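Local coordinates for protein synthesis inhibitor I (Hordeum vulgare, PDB 4FBH) that is a plant member of the ribosome-inactivating protein family and holds adenosine monophosphate in a pocket, at residues 41-46 with 219-224; 97-102 with 110-115; 127-132 with 202-207. All blocks are in the same frame, centred on the assembly; numbering follows the deposited sequence.

Contact 1 of 3, residues 41-46 with 219-224; sequences PAHFSH and ALLKTD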
loop_
_atom_site.group_PDB
_atom_site.type_symbol
_atom_site.label_atom_id
_atom_site.label_comp_id
_atom_site.label_asym_id
_atom_site.label_seq_id
_atom_site.Cartn_x
_atom_site.Cartn_y
_atom_site.Cartn_z
ATOM N N PRO A 41 11.114 -14.323 0.283
ATOM C CA PRO A 41 12.309 -14.575 1.105
ATOM C C PRO A 41 13.532 -14.859 0.238
ATOM O O PRO A 41 14.649 -14.614 0.668
ATOM C CB PRO A 41 11.938 -15.824 1.918
ATOM C CG PRO A 41 10.463 -15.960 1.816
ATOM C CD PRO A 41 10.065 -15.337 0.497
ATOM N N ALA A 42 13.302 -15.330 -0.987
ATOM C CA ALA A 42 14.382 -15.716 -1.894
ATOM C C ALA A 42 14.812 -14.625 -2.889
ATOM O O ALA A 42 15.790 -14.808 -3.620
ATOM C CB ALA A 42 13.993 -16.982 -2.649
ATOM N N HIS A 43 14.099 -13.499 -2.928
ATOM C CA HIS A 43 14.381 -12.486 -3.947
ATOM C C HIS A 43 14.615 -11.101 -3.366
ATOM O O HIS A 43 13.683 -10.409 -2.960
ATOM C CB HIS A 43 13.270 -12.451 -5.000
ATOM C CG HIS A 43 13.561 -11.559 -6.168
ATOM N ND1 HIS A 43 12.647 -11.347 -7.177
ATOM C CD2 HIS A 43 14.653 -10.821 -6.486
ATOM C CE1 HIS A 43 13.166 -10.517 -8.066
ATOM N NE2 HIS A 43 14.382 -10.184 -7.669
ATOM N N PHE A 44 15.880 -10.715 -3.346
ATOM C CA PHE A 44 16.303 -9.424 -2.845
ATOM C C PHE A 44 16.873 -8.609 -3.988
ATOM O O PHE A 44 17.237 -9.152 -5.030
ATOM C CB PHE A 44 17.388 -9.590 -1.773
ATOM C CG PHE A 44 16.866 -9.985 -0.427
ATOM C CD1 PHE A 44 16.557 -11.309 -0.149
ATOM C CD2 PHE A 44 16.689 -9.031 0.566
ATOM C CE1 PHE A 44 16.076 -11.676 1.092
ATOM C CE2 PHE A 44 16.207 -9.389 1.815
ATOM C CZ PHE A 44 15.902 -10.718 2.078
ATOM N N SER A 45 16.943 -7.300 -3.782
ATOM C CA SER A 45 17.631 -6.418 -4.697
ATOM C C SER A 45 18.173 -5.260 -3.886
ATOM O O SER A 45 17.402 -4.497 -3.304
ATOM C CB SER A 45 16.682 -5.906 -5.776
ATOM O OG SER A 45 17.270 -4.833 -6.486
ATOM N N HIS A 46 19.501 -5.151 -3.844
ATOM C CA HIS A 46 20.194 -4.079 -3.127
ATOM C C HIS A 46 19.764 -3.994 -1.673
ATOM O O HIS A 46 19.595 -2.899 -1.134
ATOM C CB HIS A 46 19.979 -2.730 -3.816
ATOM C CG HIS A 46 20.491 -2.683 -5.221
ATOM N ND1 HIS A 46 21.517 -1.849 -5.612
ATOM C CD2 HIS A 46 20.117 -3.365 -6.331
ATOM C CE1 HIS A 46 21.752 -2.017 -6.902
ATOM N NE2 HIS A 46 20.919 -2.935 -7.361
ATOM N N ALA A 219 13.618 -0.246 -12.308
ATOM C CA ALA A 219 14.945 0.351 -12.499
ATOM C C ALA A 219 16.040 -0.194 -11.552
ATOM O O ALA A 219 17.228 -0.215 -11.902
ATOM C CB ALA A 219 14.862 1.874 -12.396
ATOM N N LEU A 220 15.644 -0.600 -10.349
ATOM C CA LEU A 220 16.562 -1.256 -9.439
ATOM C C LEU A 220 16.815 -2.673 -9.932
ATOM O O LEU A 220 17.951 -3.136 -9.950
ATOM C CB LEU A 220 15.988 -1.297 -8.021
ATOM C CG LEU A 220 16.731 -0.496 -6.949
ATOM C CD1 LEU A 220 16.376 -0.994 -5.555
ATOM C CD2 LEU A 220 18.225 -0.542 -7.176
ATOM N N LEU A 221 15.754 -3.360 -10.343
ATOM C CA LEU A 221 15.886 -4.739 -10.794
ATOM C C LEU A 221 16.837 -4.887 -11.982
ATOM O O LEU A 221 17.587 -5.862 -12.063
ATOM C CB LEU A 221 14.517 -5.360 -11.093
ATOM C CG LEU A 221 13.629 -5.593 -9.862
ATOM C CD1 LEU A 221 12.257 -6.117 -10.240
ATOM C CD2 LEU A 221 14.306 -6.527 -8.857
ATOM N N LYS A 222 16.816 -3.908 -12.884
ATOM C CA LYS A 222 17.653 -3.937 -14.078
ATOM C C LYS A 222 19.139 -3.981 -13.742
ATOM O O LYS A 222 19.919 -4.650 -14.421
ATOM C CB LYS A 222 17.380 -2.710 -14.935
ATOM C CG LYS A 222 16.114 -2.773 -15.730
ATOM C CD LYS A 222 15.933 -1.464 -16.462
ATOM C CE LYS A 222 14.711 -1.462 -17.347
ATOM N NZ LYS A 222 14.603 -0.127 -18.006
ATOM N N THR A 223 19.529 -3.266 -12.693
ATOM C CA THR A 223 20.927 -3.219 -12.292
ATOM C C THR A 223 21.439 -4.580 -11.804
ATOM O O THR A 223 22.646 -4.758 -11.633
ATOM C CB THR A 223 21.167 -2.160 -11.195
ATOM O OG1 THR A 223 20.511 -2.556 -9.984
ATOM C CG2 THR A 223 20.637 -0.797 -11.634
ATOM N N ASP A 224 20.529 -5.534 -11.593
ATOM C CA ASP A 224 20.886 -6.846 -11.029
ATOM C C ASP A 224 21.127 -7.917 -12.085
ATOM O O ASP A 224 21.642 -8.996 -11.776
ATOM C CB ASP A 224 19.791 -7.362 -10.095
ATOM C CG ASP A 224 19.743 -6.625 -8.794
ATOM O OD1 ASP A 224 20.813 -6.268 -8.271
ATOM O OD2 ASP A 224 18.627 -6.409 -8.293
#
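H46 packs against the C-terminal part of helix 213-222, its imidazole meeting L220 with a face and T223 with an edge. With CG anti to the carbonyl carbon (chi1 -61°), the ring lies across the L220 methyl CD2, which sits 3.5 Å from the ring centroid and almost on the ring normal, a CH-pi contact. The same ring donates from NE2 to T223 OG1 at 2.7 Å; the bond is bent (137° at the hydrogen) and the oxygen stands 24° out of the ring plane. T223 OG1, placed between its own backbone N and carbonyl carbon, donates in turn to L220 O at 2.6 Å, in the carbonyl plane. One hydroxyl is thus gripped from two directions and links the imidazole to the backbone carbonyl of L220. Beside it, S45 extends its hydroxyl anti to the backbone N and gives its proton to the syn lone pair of D224, OG to OD2 at 2.8 Å. Next to S45 CB, the L221 methyl CD2 packs at 3.9 Å and also reaches the H43 ring at NE2. A247 and A251 of helix 247-253 touch H46 as well, so H46, just after strand 44-45, sits between helices 213-222 and 247-253. With T223 OG1 accepting from H46 NE2, this nitrogen carries a proton, and the carboxylate of D224 nearby would probably favour a positive charge on the imidazole.

Contact 2 of 3, residues 97-102 with 110-115; sequences TWWELT and TYVGFG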
loop_
_atom_site.group_PDB
_atom_site.type_symbol
_atom_site.label_atom_id
_atom_site.label_comp_id
_atom_site.label_asym_id
_atom_site.label_seq_id
_atom_site.Cartn_x
_atom_site.Cartn_y
_atom_site.Cartn_z
ATOM N N THR A 97 -20.226 -4.585 7.154
ATOM C CA THR A 97 -20.298 -4.552 5.692
ATOM C C THR A 97 -18.921 -4.405 5.042
ATOM O O THR A 97 -18.117 -3.556 5.436
ATOM C CB THR A 97 -21.191 -3.400 5.179
ATOM O OG1 THR A 97 -22.499 -3.507 5.749
ATOM C CG2 THR A 97 -21.299 -3.435 3.663
ATOM N N TRP A 98 -18.662 -5.240 4.044
ATOM C CA TRP A 98 -17.470 -5.103 3.221
ATOM C C TRP A 98 -17.737 -4.150 2.077
ATOM O O TRP A 98 -18.608 -4.397 1.252
ATOM C CB TRP A 98 -17.033 -6.456 2.665
ATOM C CG TRP A 98 -16.162 -7.203 3.602
ATOM C CD1 TRP A 98 -16.504 -8.284 4.363
ATOM C CD2 TRP A 98 -14.791 -6.922 3.895
ATOM N NE1 TRP A 98 -15.425 -8.699 5.106
ATOM C CE2 TRP A 98 -14.360 -7.879 4.839
ATOM C CE3 TRP A 98 -13.882 -5.959 3.447
ATOM C CZ2 TRP A 98 -13.062 -7.899 5.346
ATOM C CZ3 TRP A 98 -12.594 -5.983 3.952
ATOM C CH2 TRP A 98 -12.196 -6.951 4.893
ATOM N N TRP A 99 -16.988 -3.058 2.040
ATOM C CA TRP A 99 -17.039 -2.115 0.936
ATOM C C TRP A 99 -15.837 -2.364 0.050
ATOM O O TRP A 99 -14.711 -2.380 0.527
ATOM C CB TRP A 99 -16.997 -0.681 1.455
ATOM C CG TRP A 99 -18.193 -0.303 2.258
ATOM C CD1 TRP A 99 -18.360 -0.450 3.606
ATOM C CD2 TRP A 99 -19.396 0.293 1.768
ATOM N NE1 TRP A 99 -19.595 0.018 3.986
ATOM C CE2 TRP A 99 -20.250 0.484 2.876
ATOM C CE3 TRP A 99 -19.837 0.689 0.500
ATOM C CZ2 TRP A 99 -21.522 1.047 2.751
ATOM C CZ3 TRP A 99 -21.095 1.246 0.379
ATOM C CH2 TRP A 99 -21.923 1.421 1.499
ATOM N N GLU A 100 -16.077 -2.552 -1.241
ATOM C CA GLU A 100 -15.008 -2.866 -2.176
ATOM C C GLU A 100 -14.727 -1.656 -3.069
ATOM O O GLU A 100 -15.604 -0.811 -3.286
ATOM C CB GLU A 100 -15.403 -4.084 -3.019
ATOM C CG GLU A 100 -16.519 -3.780 -4.031
ATOM C CD GLU A 100 -17.099 -5.023 -4.678
ATOM O OE1 GLU A 100 -16.619 -6.131 -4.362
ATOM O OE2 GLU A 100 -18.038 -4.892 -5.499
ATOM N N LEU A 101 -13.510 -1.570 -3.595
ATOM C CA LEU A 101 -13.128 -0.430 -4.441
ATOM C C LEU A 101 -13.074 -0.802 -5.921
ATOM O O LEU A 101 -12.772 0.026 -6.782
ATOM C CB LEU A 101 -11.812 0.190 -3.970
ATOM C CG LEU A 101 -11.947 1.203 -2.820
ATOM C CD1 LEU A 101 -12.534 0.581 -1.574
ATOM C CD2 LEU A 101 -10.615 1.826 -2.491
ATOM N N THR A 102 -13.385 -2.059 -6.205
ATOM C CA THR A 102 -13.529 -2.536 -7.570
ATOM C C THR A 102 -14.846 -3.289 -7.661
ATOM O O THR A 102 -15.052 -4.250 -6.925
ATOM C CB THR A 102 -12.386 -3.491 -7.934
ATOM O OG1 THR A 102 -11.133 -2.823 -7.747
ATOM C CG2 THR A 102 -12.513 -3.965 -9.382
ATOM N N THR A 110 -20.223 -4.513 -1.059
ATOM C CA THR A 110 -20.934 -3.451 -1.763
ATOM C C THR A 110 -19.915 -2.467 -2.339
ATOM O O THR A 110 -19.037 -1.985 -1.615
ATOM C CB THR A 110 -21.860 -2.653 -0.824
ATOM O OG1 THR A 110 -22.783 -3.534 -0.173
ATOM C CG2 THR A 110 -22.629 -1.604 -1.612
ATOM N N TYR A 111 -20.028 -2.177 -3.634
ATOM C CA TYR A 111 -19.131 -1.233 -4.288
ATOM C C TYR A 111 -19.247 0.119 -3.606
ATOM O O TYR A 111 -20.349 0.604 -3.367
ATOM C CB TYR A 111 -19.449 -1.120 -5.784
ATOM C CG TYR A 111 -18.551 -0.167 -6.544
ATOM C CD1 TYR A 111 -17.173 -0.248 -6.426
ATOM C CD2 TYR A 111 -19.079 0.810 -7.382
ATOM C CE1 TYR A 111 -16.343 0.615 -7.111
ATOM C CE2 TYR A 111 -18.248 1.681 -8.075
ATOM C CZ TYR A 111 -16.882 1.572 -7.934
ATOM O OH TYR A 111 -16.030 2.406 -8.613
ATOM N N VAL A 112 -18.105 0.724 -3.291
ATOM C CA VAL A 112 -18.083 1.978 -2.538
ATOM C C VAL A 112 -18.498 3.178 -3.397
ATOM O O VAL A 112 -18.870 4.213 -2.861
ATOM C CB VAL A 112 -16.696 2.234 -1.881
ATOM C CG1 VAL A 112 -15.733 2.823 -2.875
ATOM C CG2 VAL A 112 -16.824 3.154 -0.672
ATOM N N GLY A 113 -18.433 3.030 -4.721
ATOM C CA GLY A 113 -18.810 4.100 -5.633
ATOM C C GLY A 113 -17.634 4.781 -6.309
ATOM O O GLY A 113 -17.807 5.713 -7.094
ATOM N N PHE A 114 -16.423 4.325 -5.995
ATOM C CA PHE A 114 -15.213 4.851 -6.626
ATOM C C PHE A 114 -14.086 3.854 -6.433
ATOM O O PHE A 114 -14.224 2.921 -5.654
ATOM C CB PHE A 114 -14.834 6.214 -6.040
ATOM C CG PHE A 114 -14.821 6.249 -4.533
ATOM C CD1 PHE A 114 -13.713 5.783 -3.815
ATOM C CD2 PHE A 114 -15.906 6.745 -3.830
ATOM C CE1 PHE A 114 -13.687 5.825 -2.421
ATOM C CE2 PHE A 114 -15.889 6.786 -2.434
ATOM C CZ PHE A 114 -14.774 6.323 -1.731
ATOM N N GLY A 115 -12.983 4.041 -7.148
ATOM C CA GLY A 115 -11.851 3.140 -7.067
ATOM C C GLY A 115 -10.695 3.715 -6.275
ATOM O O GLY A 115 -10.823 4.787 -5.694
HETATM O O HOH W 1 -21.133 -4.675 -5.606
HETATM O O HOH W 2 -13.796 1.335 -9.221
#
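The chi1 of W99 (-65°) sets its indole anti to the carbonyl carbon, and T110 turns CG2 anti to its backbone N (OG1 at -56°), so the two side chains run alongside each other in one direction. T110 CB stands over one indole face, toward the rim, and its CG2 lies 3.8 Å from W99 CZ3; T97 CG2 lies over the same face. On the other side of the sheet E100 turns CG between backbone N and carbonyl carbon, which sets it 3.7 Å from Y111 CA; the chain then runs out extended. The backbones pair as parallel strands at the edge of the central mixed sheet of the ribosome-inactivating protein fold, 110-111 being an outermost strand. T110 N donates to W98 O at 2.8 Å, E100 N to T110 O at 3.0 Å and V112 N to E100 O at 2.9 Å. The E100 carboxylate is held by the backbone of G104 and I106, and a water that donates to OE2 makes a weak bond with Y111 N. Beyond the strands the chain turns back alongside L101. V112 CG1 meets L101 CD1 at 4.1 Å and also lies over the centre of the F114 ring, while Y111 puts its ring edge to L101 O, which a second water links to the phenol OH. G115 CA approaches this same carbonyl oxygen in a CA-H...O contact of 3.3 Å; the next residue, G116, lines the adenosine monophosphate pocket.

Contact 3 of 3, residues 127-132 with 202-207; sequences KLTNVA and IGNEMK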
loop_
_atom_site.group_PDB
_atom_site.type_symbol
_atom_site.label_atom_id
_atom_site.label_comp_id
_atom_site.label_asym_id
_atom_site.label_seq_id
_atom_site.Cartn_x
_atom_site.Cartn_y
_atom_site.Cartn_z
ATOM N N LYS A 127 -3.248 16.969 -6.927
ATOM C CA LYS A 127 -3.848 17.406 -5.673
ATOM C C LYS A 127 -3.239 16.676 -4.473
ATOM O O LYS A 127 -3.515 17.012 -3.321
ATOM C CB LYS A 127 -5.362 17.175 -5.726
ATOM C CG LYS A 127 -6.148 17.799 -4.581
ATOM C CD LYS A 127 -7.628 17.459 -4.671
ATOM C CE LYS A 127 -8.389 18.000 -3.468
ATOM N NZ LYS A 127 -8.255 19.476 -3.352
ATOM N N LEU A 128 -2.393 15.689 -4.763
ATOM C CA LEU A 128 -1.829 14.800 -3.755
ATOM C C LEU A 128 -0.934 15.548 -2.761
ATOM O O LEU A 128 -0.855 15.184 -1.589
ATOM C CB LEU A 128 -1.049 13.682 -4.447
ATOM C CG LEU A 128 -0.895 12.306 -3.801
ATOM C CD1 LEU A 128 -2.228 11.728 -3.391
ATOM C CD2 LEU A 128 -0.205 11.373 -4.780
ATOM N N THR A 129 -0.281 16.604 -3.236
ATOM C CA THR A 129 0.603 17.409 -2.400
ATOM C C THR A 129 -0.163 18.444 -1.580
ATOM O O THR A 129 0.437 19.312 -0.961
ATOM C CB THR A 129 1.664 18.132 -3.239
ATOM O OG1 THR A 129 1.032 18.784 -4.343
ATOM C CG2 THR A 129 2.681 17.150 -3.772
ATOM N N ASN A 130 -1.489 18.350 -1.585
ATOM C CA ASN A 130 -2.317 19.217 -0.757
ATOM C C ASN A 130 -3.092 18.410 0.275
ATOM O O ASN A 130 -3.882 18.956 1.044
ATOM C CB ASN A 130 -3.278 20.048 -1.619
ATOM C CG ASN A 130 -2.549 20.878 -2.672
ATOM O OD1 ASN A 130 -1.606 21.611 -2.362
ATOM N ND2 ASN A 130 -2.977 20.751 -3.927
ATOM N N VAL A 131 -2.872 17.100 0.280
ATOM C CA VAL A 131 -3.517 16.246 1.261
ATOM C C VAL A 131 -2.713 16.333 2.556
ATOM O O VAL A 131 -1.493 16.218 2.554
ATOM C CB VAL A 131 -3.638 14.791 0.763
ATOM C CG1 VAL A 131 -4.229 13.908 1.844
ATOM C CG2 VAL A 131 -4.497 14.737 -0.501
ATOM N N ALA A 132 -3.404 16.574 3.657
ATOM C CA ALA A 132 -2.737 16.779 4.928
ATOM C C ALA A 132 -2.624 15.462 5.672
ATOM O O ALA A 132 -3.608 14.737 5.814
ATOM C CB ALA A 132 -3.500 17.797 5.756
ATOM N N ILE A 202 3.112 15.928 1.603
ATOM C CA ILE A 202 4.287 15.468 0.863
ATOM C C ILE A 202 4.710 16.482 -0.202
ATOM O O ILE A 202 3.904 17.285 -0.670
ATOM C CB ILE A 202 4.085 14.084 0.219
ATOM C CG1 ILE A 202 3.168 14.179 -1.000
ATOM C CG2 ILE A 202 3.552 13.091 1.241
ATOM C CD1 ILE A 202 3.029 12.881 -1.741
ATOM N N GLY A 203 5.987 16.449 -0.564
ATOM C CA GLY A 203 6.508 17.323 -1.597
ATOM C C GLY A 203 6.272 16.736 -2.976
ATOM O O GLY A 203 5.551 15.749 -3.123
ATOM N N ASN A 204 6.885 17.333 -3.990
ATOM C CA ASN A 204 6.688 16.882 -5.364
ATOM C C ASN A 204 7.513 15.656 -5.711
ATOM O O ASN A 204 7.160 14.894 -6.607
ATOM C CB ASN A 204 6.979 18.014 -6.347
ATOM C CG ASN A 204 5.946 19.102 -6.278
ATOM O OD1 ASN A 204 4.964 19.086 -7.014
ATOM N ND2 ASN A 204 6.142 20.044 -5.363
ATOM N N GLU A 205 8.620 15.481 -5.006
ATOM C CA GLU A 205 9.451 14.303 -5.188
ATOM C C GLU A 205 8.759 13.040 -4.677
ATOM O O GLU A 205 8.787 12.012 -5.333
ATOM C CB GLU A 205 10.806 14.497 -4.509
ATOM C CG GLU A 205 11.593 15.669 -5.083
ATOM C CD GLU A 205 13.049 15.656 -4.666
ATOM O OE1 GLU A 205 13.352 15.125 -3.575
ATOM O OE2 GLU A 205 13.888 16.168 -5.438
ATOM N N MET A 206 8.142 13.119 -3.504
ATOM C CA MET A 206 7.405 11.981 -2.961
ATOM C C MET A 206 6.190 11.665 -3.832
ATOM O O MET A 206 5.811 10.496 -3.995
ATOM C CB MET A 206 6.991 12.238 -1.505
ATOM C CG MET A 206 8.046 11.815 -0.494
ATOM S SD MET A 206 7.685 12.324 1.195
ATOM C CE MET A 206 7.875 14.098 1.053
ATOM N N LYS A 207 5.587 12.709 -4.395
ATOM C CA LYS A 207 4.442 12.529 -5.279
ATOM C C LYS A 207 4.870 11.790 -6.543
ATOM O O LYS A 207 4.151 10.916 -7.039
ATOM C CB LYS A 207 3.785 13.876 -5.636
ATOM C CG LYS A 207 2.575 13.761 -6.564
ATOM C CD LYS A 207 2.243 15.111 -7.154
ATOM C CE LYS A 207 3.493 15.762 -7.727
ATOM N NZ LYS A 207 3.229 17.142 -8.236
HETATM O O HOH W 3 0.264 15.303 1.135
HETATM O O HOH W 4 3.700 19.951 -0.513
#
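At the N-terminal end of helix 204-210, a 3-10 turn from the loop that follows helix 118-122 lays T129 and L128 against I202 and K207. The methyl of T129 does most of the touching. With OG1 at chi1 49°, between its backbone N and carbonyl carbon, CG2 stands anti to the carbonyl carbon and points into the helix start, 3.3 Å from both I202 O and G203 O. It also rests on the aliphatic part of K207, CG2 to CB at 3.9 Å. G203 holds the N-cap position, and its carbonyl takes the first helical bond, from K207 N. The lysine leaves the backbone with CG anti to N, then bends at chi3 (49°), which curls NZ back to N204 OD1 at 2.9 Å. Its CG meets L128 CD2 at 4.1 Å, the two chains passing at a slant, while I202 sends CG1 toward the T129 methyl. Deeper in the fold, I202 packs on F185 of helix 180-189, and L128 on Y118 and L122. Two waters bridge backbone polar atoms of the two segments. One molecule donates to L128 O at 2.9 Å and accepts from I202 N at 3.0 Å; it also lies close to V131 O. Another donates to I202 O at 2.7 Å and makes a weak bond to T129 O, bridging the 3-10 turn and the residue just before the N-cap glycine.

How the contacts relate
All three contacts belong to the same ribosome-inactivating protein fold, yet none touches another. Contacts 1 and 2 lie on opposite sides of the chain's centre, with their own centres 34 Å apart; contacts 2 and 3 come closer, to about 11 Å between nearest atoms. Contact 2 borders the adenosine monophosphate most nearly: the side chain of L101 is about 5 Å from the ligand, against about 9 Å for L128 of contact 3 and about 13 Å for L221 of contact 1. Successive helices, 204-210 and 213-222, tie contact 3 to contact 1, and the second of these carries W213 of the pocket at its start.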